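Local coordinates for flower-specific defensin (Nicotiana alata, PDB 4CQK), which defends the plant as a small disulfide-rich antifungal peptide of flowers and also retards the growth of Lepidopteran insect pests, at the interface of chains A and B. Residues are numbered along the deposited sequence; one frame, centred on the assembly and turned at random. Chains: chain A/B, Flower-specific defensin.

The interface of chains A and B. Residues chain A 1, 3, 47; chain B 5, 29, 45.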
loop_
_atom_site.group_PDB
_atom_site.type_symbol
_atom_site.label_atom_id
_atom_site.label_comp_id
_atom_site.label_asym_id
_atom_site.label_seq_id
_atom_site.Cartn_x
_atom_site.Cartn_y
_atom_site.Cartn_z
ATOM N N ARG A 1 -9.063 -3.358 5.062
ATOM C CA ARG A 1 -7.778 -2.967 4.396
ATOM C C ARG A 1 -7.945 -1.588 3.757
ATOM O O ARG A 1 -9.074 -1.141 3.511
ATOM C CB ARG A 1 -7.397 -3.999 3.330
ATOM C CG ARG A 1 -8.301 -3.948 2.094
ATOM C CD ARG A 1 -7.918 -5.015 1.077
ATOM N NE ARG A 1 -8.811 -4.982 -0.078
ATOM C CZ ARG A 1 -8.719 -5.790 -1.132
ATOM N NH1 ARG A 1 -7.748 -6.705 -1.212
ATOM N NH2 ARG A 1 -9.605 -5.682 -2.112
ATOM N N CYS A 3 -5.793 1.014 0.676
ATOM C CA CYS A 3 -4.752 1.061 -0.331
ATOM C C CYS A 3 -3.758 2.105 0.157
ATOM O O CYS A 3 -4.152 3.165 0.652
ATOM C CB CYS A 3 -5.336 1.357 -1.711
ATOM S SG CYS A 3 -5.955 -0.194 -2.464
ATOM N N CYS A 47 -9.637 1.026 -1.204
ATOM C CA CYS A 47 -9.285 0.372 -2.457
ATOM C C CYS A 47 -10.410 0.482 -3.480
ATOM O O CYS A 47 -10.162 0.307 -4.679
ATOM C CB CYS A 47 -8.937 -1.087 -2.211
ATOM S SG CYS A 47 -7.381 -1.228 -1.312
ATOM O OXT CYS A 47 -11.575 0.748 -3.144
ATOM N N THR B 5 -2.144 -3.181 -1.221
ATOM C CA THR B 5 -2.913 -3.667 -0.091
ATOM C C THR B 5 -2.781 -5.180 -0.058
ATOM O O THR B 5 -2.285 -5.754 -1.012
ATOM C CB THR B 5 -4.402 -3.246 -0.216
ATOM O OG1 THR B 5 -5.065 -3.390 1.050
ATOM C CG2 THR B 5 -5.139 -4.064 -1.281
ATOM N N PHE B 29 -7.227 -5.416 -9.132
ATOM C CA PHE B 29 -5.907 -4.778 -9.123
ATOM C C PHE B 29 -5.189 -5.131 -10.419
ATOM O O PHE B 29 -5.709 -5.911 -11.213
ATOM C CB PHE B 29 -5.110 -5.226 -7.888
ATOM C CG PHE B 29 -5.685 -4.704 -6.608
ATOM C CD1 PHE B 29 -6.753 -5.358 -6.010
ATOM C CD2 PHE B 29 -5.176 -3.555 -6.017
ATOM C CE1 PHE B 29 -7.312 -4.865 -4.841
ATOM C CE2 PHE B 29 -5.722 -3.049 -4.833
ATOM C CZ PHE B 29 -6.788 -3.700 -4.246
ATOM N N LYS B 45 -1.926 -1.579 -7.737
ATOM C CA LYS B 45 -2.507 -0.931 -8.907
ATOM C C LYS B 45 -2.029 0.522 -8.909
ATOM O O LYS B 45 -1.496 1.010 -7.917
ATOM C CB LYS B 45 -4.043 -1.011 -8.873
ATOM C CG LYS B 45 -4.672 -0.203 -7.727
ATOM C CD LYS B 45 -6.190 -0.390 -7.651
ATOM C CE LYS B 45 -6.772 0.393 -6.484
ATOM N NZ LYS B 45 -8.267 0.439 -6.516
#
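B:Lys45 reaches across to the C-terminal carboxylate of A:Cys47, and this hydrogen bond is flanked by a patch of sulfur and aromatic carbon. The bond runs from the side-chain amine NZ of B:Lys45 to O of A:Cys47 at 2.6 Å. It lies in the carbonyl plane, on a lone pair, with a C=O...N angle of 144°. B:Lys45 leaves the end of strand 41-45 with CG between its backbone N and carbonyl carbon (chi1 66°); from there the chain is fully extended, which carries NZ to the chain end of the partner. If the amine and the terminal carboxylate are charged, as is likely, attraction would probably strengthen the bond. The deposited pair is two-fold symmetric, so a twin patch exists with the chains exchanged; whether this dimer forms in the plant the structure alone does not show.

Apolar contact centres on the disulfide A:Cys3–A:Cys47, which ties strand 3-6 to the C-terminus in this mature defensin domain of a longer precursor, a gamma-thionin with the cysteine-stabilised alpha-beta fold. B:Phe29 points the rim of its ring at the bridge, both sulfurs lying in the ring plane: CE2 meets SG of A:Cys3 at 3.7 Å, and CZ meets SG of A:Cys47 at 3.9 Å. B:Thr5 presses its methyl against the same bridge, CG2 standing 3.6 Å from SG of A:Cys47.

The N-terminal A:Arg1 closes the patch, its aliphatic part crossing B:Thr5 at about a right angle. Its CD lies 3.8 Å from the B:Thr5 methyl CG2, while the hydroxyl OG1 faces the run CB, CG and CD. The extended stem brings the guanidinium to B:Phe29, whose edge, at CZ, stands over one face of the flat group, offset toward its rim, with the planes 76° apart. At the ring's CE1 corner, NH2 of A:Arg1 sits in the plane of B:Phe29, 3.7 Å from CE1.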